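Long-range contact in polymeric Immunoglobulin Receptor (Oncorhynchus mykiss, PDB 5F1S), which probably binds polymeric immunoglobulins for mucosal immunity, its ectodomain corresponding to the secretory component that accompanies secreted antibodies: residues 161-173 / 177-189. Residues are numbered along the deposited sequence; the frame is centred on the assembly and turned at random.
Sequences EGRYEDQAVEIRD and KAFTVTLKGLARR
Lys184 reaches over the turn between strands 163-165 and 169-173, its chain bent at chi2 (141°) and chi3 (80°). Lys184 NZ lies 2.9 Å from Asp166 O, nearly in line with the carbonyl, and forms a salt bridge of 3.0 Å to Glu165 OE1, approached on the anti side and out of the carboxylate plane. The backbone N of Lys184 bonds to Ala168 O at 2.8 Å. Asp166 OD1 fixes the turn by accepting from the backbone N of Ala168 and Val169. A methionine in place of Lys184 would probably leave Glu165 and the Asp166 carbonyl without this charged partner.

Beyond it strands 169-173 and 178-183 run antiparallel (169°), their axes 4.6 Å apart at closest; Glu170–Thr182 (Thr182 N to Glu170 O 2.7 Å) and Arg172–Thr180 are hydrogen-bonded pairs. A water joins Glu170 O to both threonine hydroxyls. On the buried face Val169 CG1 meets Val181 CG1 at 3.9 Å, and Ile171 CG2 lies 3.9 Å from Phe179 CD1; Trp146 of the opposing sheet packs on Ile171 and Val181. Asp173 bonds to Tyr135 and salt-bridges Lys144. This is the D–E hairpin of a V-set immunoglobulin domain, with strand 163-165 forming the outer edge of the same sheet.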
loop_
_atom_site.group_PDB
_atom_site.type_symbol
_atom_site.label_atom_id
_atom_site.label_comp_id
_atom_site.label_asym_id
_atom_site.label_seq_id
_atom_site.Cartn_x
_atom_site.Cartn_y
_atom_site.Cartn_z
ATOM N N GLU A 161 17.504 16.466 6.791
ATOM C CA GLU A 161 16.527 16.154 7.819
ATOM C C GLU A 161 15.144 15.808 7.255
ATOM O O GLU A 161 14.201 15.661 8.034
ATOM C CB GLU A 161 16.385 17.326 8.785
ATOM C CG GLU A 161 17.643 17.614 9.596
ATOM C CD GLU A 161 17.480 18.821 10.498
ATOM O OE1 GLU A 161 16.519 19.595 10.286
ATOM O OE2 GLU A 161 18.307 18.993 11.419
ATOM N N GLY A 162 15.003 15.698 5.936
ATOM C CA GLY A 162 13.710 15.386 5.348
ATOM C C GLY A 162 12.767 16.567 5.212
ATOM O O GLY A 162 11.543 16.377 5.181
ATOM N N ARG A 163 13.296 17.789 5.113
ATOM C CA ARG A 163 12.475 18.989 5.203
ATOM C C ARG A 163 12.774 19.943 4.066
ATOM O O ARG A 163 13.918 20.053 3.606
ATOM C CB ARG A 163 12.666 19.714 6.558
ATOM C CG ARG A 163 12.075 18.899 7.686
ATOM C CD ARG A 163 11.900 19.620 9.013
ATOM N NE ARG A 163 11.222 18.726 9.960
ATOM C CZ ARG A 163 11.063 18.970 11.257
ATOM N NH1 ARG A 163 11.532 20.094 11.785
ATOM N NH2 ARG A 163 10.437 18.088 12.029
ATOM N N TYR A 164 11.722 20.612 3.596
ATOM C CA TYR A 164 11.832 21.722 2.664
ATOM C C TYR A 164 10.737 22.690 3.042
ATOM O O TYR A 164 9.610 22.279 3.337
ATOM C CB TYR A 164 11.680 21.327 1.187
ATOM C CG TYR A 164 11.657 22.560 0.301
ATOM C CD1 TYR A 164 12.827 23.017 -0.308
ATOM C CD2 TYR A 164 10.486 23.292 0.116
ATOM C CE1 TYR A 164 12.838 24.160 -1.079
ATOM C CE2 TYR A 164 10.487 24.449 -0.635
ATOM C CZ TYR A 164 11.668 24.882 -1.232
ATOM O OH TYR A 164 11.678 26.019 -1.999
ATOM N N GLU A 165 11.059 23.976 3.061
ATOM C CA GLU A 165 10.011 24.943 3.345
ATOM C C GLU A 165 10.373 26.275 2.708
ATOM O O GLU A 165 11.513 26.730 2.832
ATOM C CB GLU A 165 9.784 25.101 4.847
ATOM C CG GLU A 165 8.689 26.117 5.164
ATOM C CD GLU A 165 7.984 25.900 6.510
ATOM O OE1 GLU A 165 6.721 25.906 6.535
ATOM O OE2 GLU A 165 8.687 25.762 7.539
ATOM N N ASP A 166 9.417 26.848 1.983
ATOM C CA ASP A 166 9.492 28.236 1.529
ATOM C C ASP A 166 8.114 28.854 1.752
ATOM O O ASP A 166 7.292 28.340 2.515
ATOM C CB ASP A 166 10.014 28.340 0.085
ATOM C CG ASP A 166 9.057 27.773 -0.948
ATOM O OD1 ASP A 166 7.875 27.671 -0.639
ATOM O OD2 ASP A 166 9.510 27.438 -2.070
ATOM N N GLN A 167 7.862 30.012 1.137
ATOM C CA GLN A 167 6.623 30.732 1.416
ATOM C C GLN A 167 5.399 29.961 0.944
ATOM O O GLN A 167 4.313 30.105 1.516
ATOM C CB GLN A 167 6.648 32.099 0.730
ATOM C CG GLN A 167 7.498 33.127 1.411
ATOM C CD GLN A 167 7.366 34.450 0.710
ATOM O OE1 GLN A 167 8.064 34.718 -0.271
ATOM N NE2 GLN A 167 6.426 35.271 1.174
ATOM N N ALA A 168 5.563 29.148 -0.084
ATOM C CA ALA A 168 4.445 28.510 -0.773
ATOM C C ALA A 168 4.272 27.030 -0.461
ATOM O O ALA A 168 3.148 26.512 -0.552
ATOM C CB ALA A 168 4.636 28.647 -2.281
ATOM N N VAL A 169 5.350 26.333 -0.119
ATOM C CA VAL A 169 5.348 24.874 -0.098
ATOM C C VAL A 169 6.153 24.390 1.094
ATOM O O VAL A 169 7.239 24.912 1.364
ATOM C CB VAL A 169 5.937 24.310 -1.405
ATOM C CG1 VAL A 169 6.046 22.774 -1.327
ATOM C CG2 VAL A 169 5.099 24.762 -2.621
ATOM N N GLU A 170 5.630 23.382 1.791
ATOM C CA GLU A 170 6.400 22.639 2.779
ATOM C C GLU A 170 6.417 21.156 2.405
ATOM O O GLU A 170 5.393 20.588 1.999
ATOM C CB GLU A 170 5.836 22.822 4.176
ATOM C CG GLU A 170 6.602 22.000 5.257
ATOM C CD GLU A 170 5.940 22.019 6.620
ATOM O OE1 GLU A 170 5.063 22.881 6.838
ATOM O OE2 GLU A 170 6.295 21.162 7.470
ATOM N N ILE A 171 7.590 20.539 2.506
ATOM C CA ILE A 171 7.705 19.095 2.374
ATOM C C ILE A 171 8.220 18.542 3.689
ATOM O O ILE A 171 9.190 19.076 4.250
ATOM C CB ILE A 171 8.628 18.700 1.213
ATOM C CG1 ILE A 171 8.235 19.412 -0.082
ATOM C CG2 ILE A 171 8.610 17.174 1.046
ATOM C CD1 ILE A 171 9.239 19.232 -1.250
ATOM N N ARG A 172 7.577 17.473 4.165
ATOM C CA ARG A 172 7.976 16.778 5.379
ATOM C C ARG A 172 8.033 15.287 5.076
ATOM O O ARG A 172 6.995 14.648 4.843
ATOM C CB ARG A 172 7.015 17.074 6.527
ATOM C CG ARG A 172 7.423 16.402 7.838
ATOM C CD ARG A 172 6.524 16.812 8.988
ATOM N NE ARG A 172 6.935 16.190 10.245
ATOM C CZ ARG A 172 6.364 16.425 11.423
ATOM N NH1 ARG A 172 5.352 17.276 11.522
ATOM N NH2 ARG A 172 6.809 15.809 12.507
ATOM N N ASP A 173 9.239 14.745 5.103
ATOM C CA ASP A 173 9.503 13.323 4.917
ATOM C C ASP A 173 9.583 12.659 6.279
ATOM O O ASP A 173 10.365 13.100 7.123
ATOM C CB ASP A 173 10.816 13.182 4.157
ATOM C CG ASP A 173 11.191 11.735 3.832
ATOM O OD1 ASP A 173 10.402 10.822 4.151
ATOM O OD2 ASP A 173 12.281 11.523 3.250
ATOM N N LYS A 177 8.336 6.001 5.356
ATOM C CA LYS A 177 7.251 5.489 4.501
ATOM C C LYS A 177 6.653 6.516 3.550
ATOM O O LYS A 177 6.036 6.109 2.570
ATOM C CB LYS A 177 6.061 4.960 5.351
ATOM C CG LYS A 177 6.322 3.891 6.342
ATOM C CD LYS A 177 4.991 3.357 6.895
ATOM C CE LYS A 177 4.110 4.422 7.557
ATOM N NZ LYS A 177 2.891 3.792 8.193
ATOM N N ALA A 178 6.687 7.813 3.863
ATOM C CA ALA A 178 5.860 8.776 3.160
ATOM C C ALA A 178 6.447 10.148 3.347
ATOM O O ALA A 178 7.076 10.430 4.374
ATOM C CB ALA A 178 4.416 8.805 3.676
ATOM N N PHE A 179 6.227 11.009 2.352
ATOM C CA PHE A 179 6.489 12.429 2.545
ATOM C C PHE A 179 5.274 13.207 2.100
ATOM O O PHE A 179 4.586 12.800 1.169
ATOM C CB PHE A 179 7.801 12.879 1.824
ATOM C CG PHE A 179 7.835 12.724 0.300
ATOM C CD1 PHE A 179 7.575 13.806 -0.532
ATOM C CD2 PHE A 179 8.242 11.551 -0.278
ATOM C CE1 PHE A 179 7.671 13.694 -1.901
ATOM C CE2 PHE A 179 8.348 11.426 -1.658
ATOM C CZ PHE A 179 8.071 12.505 -2.474
ATOM N N THR A 180 4.941 14.249 2.844
ATOM C CA THR A 180 3.778 15.078 2.544
ATOM C C THR A 180 4.249 16.386 1.941
ATOM O O THR A 180 5.245 16.965 2.384
ATOM C CB THR A 180 2.946 15.363 3.795
ATOM O OG1 THR A 180 3.773 16.007 4.772
ATOM C CG2 THR A 180 2.437 14.063 4.384
ATOM N N VAL A 181 3.513 16.855 0.946
ATOM C CA VAL A 181 3.794 18.119 0.280
ATOM C C VAL A 181 2.592 18.997 0.588
ATOM O O VAL A 181 1.462 18.663 0.221
ATOM C CB VAL A 181 4.012 17.964 -1.238
ATOM C CG1 VAL A 181 4.298 19.324 -1.919
ATOM C CG2 VAL A 181 5.129 16.989 -1.557
ATOM N N THR A 182 2.813 20.100 1.294
ATOM C CA THR A 182 1.734 21.027 1.603
ATOM C C THR A 182 1.880 22.248 0.710
ATOM O O THR A 182 2.910 22.922 0.749
ATOM C CB THR A 182 1.743 21.428 3.084
ATOM O OG1 THR A 182 1.522 20.265 3.868
ATOM C CG2 THR A 182 0.614 22.413 3.372
ATOM N N LEU A 183 0.870 22.486 -0.133
ATOM C CA LEU A 183 0.754 23.699 -0.935
ATOM C C LEU A 183 -0.032 24.694 -0.088
ATOM O O LEU A 183 -1.219 24.489 0.176
ATOM C CB LEU A 183 0.049 23.404 -2.256
ATOM C CG LEU A 183 0.619 22.173 -2.973
ATOM C CD1 LEU A 183 -0.051 21.954 -4.333
ATOM C CD2 LEU A 183 2.040 22.328 -3.205
ATOM N N LYS A 184 0.652 25.741 0.385
ATOM C CA LYS A 184 0.151 26.508 1.516
ATOM C C LYS A 184 -0.932 27.493 1.114
ATOM O O LYS A 184 -1.847 27.758 1.912
ATOM C CB LYS A 184 1.311 27.244 2.184
ATOM C CG LYS A 184 1.952 26.433 3.286
ATOM C CD LYS A 184 3.469 26.580 3.319
ATOM C CE LYS A 184 3.922 27.823 3.983
ATOM N NZ LYS A 184 5.303 27.643 4.532
ATOM N N GLY A 185 -0.860 28.034 -0.097
ATOM C CA GLY A 185 -1.884 28.962 -0.539
ATOM C C GLY A 185 -2.038 28.961 -2.047
ATOM O O GLY A 185 -1.338 29.674 -2.771
ATOM N N LEU A 186 -2.980 28.158 -2.519
ATOM C CA LEU A 186 -3.087 27.863 -3.944
ATOM C C LEU A 186 -3.373 29.115 -4.759
ATOM O O LEU A 186 -4.192 29.945 -4.380
ATOM C CB LEU A 186 -4.204 26.839 -4.168
ATOM C CG LEU A 186 -3.932 25.423 -3.619
ATOM C CD1 LEU A 186 -5.197 24.638 -3.545
ATOM C CD2 LEU A 186 -2.893 24.648 -4.458
ATOM N N ALA A 187 -2.701 29.229 -5.892
ATOM C CA ALA A 187 -3.016 30.218 -6.906
ATOM C C ALA A 187 -3.479 29.476 -8.150
ATOM O O ALA A 187 -3.079 28.334 -8.391
ATOM C CB ALA A 187 -1.802 31.090 -7.219
ATOM N N ARG A 188 -4.343 30.114 -8.940
ATOM C CA ARG A 188 -4.934 29.365 -10.034
ATOM C C ARG A 188 -3.913 28.942 -11.058
ATOM O O ARG A 188 -4.117 27.919 -11.723
ATOM C CB ARG A 188 -6.083 30.150 -10.679
ATOM C CG ARG A 188 -7.412 29.556 -10.191
ATOM C CD ARG A 188 -8.599 30.355 -10.544
ATOM N NE ARG A 188 -8.698 31.561 -9.739
ATOM C CZ ARG A 188 -9.732 32.402 -9.825
ATOM N NH1 ARG A 188 -10.716 32.136 -10.661
ATOM N NH2 ARG A 188 -9.766 33.507 -9.090
ATOM N N ARG A 189 -2.796 29.651 -11.168
ATOM C CA ARG A 189 -1.742 29.176 -12.058
ATOM C C ARG A 189 -1.101 27.873 -11.569
ATOM O O ARG A 189 -0.402 27.232 -12.352
ATOM C CB ARG A 189 -0.649 30.236 -12.229
ATOM C CG ARG A 189 0.175 30.486 -10.985
ATOM C CD ARG A 189 1.224 31.614 -11.151
ATOM N NE ARG A 189 1.864 31.854 -9.857
ATOM C CZ ARG A 189 1.350 32.617 -8.891
ATOM N NH1 ARG A 189 0.196 33.248 -9.078
ATOM N NH2 ARG A 189 1.991 32.754 -7.733
HETATM O O HOH W 1 1.006 27.308 -2.126
HETATM O O HOH W 2 4.058 18.946 4.401
#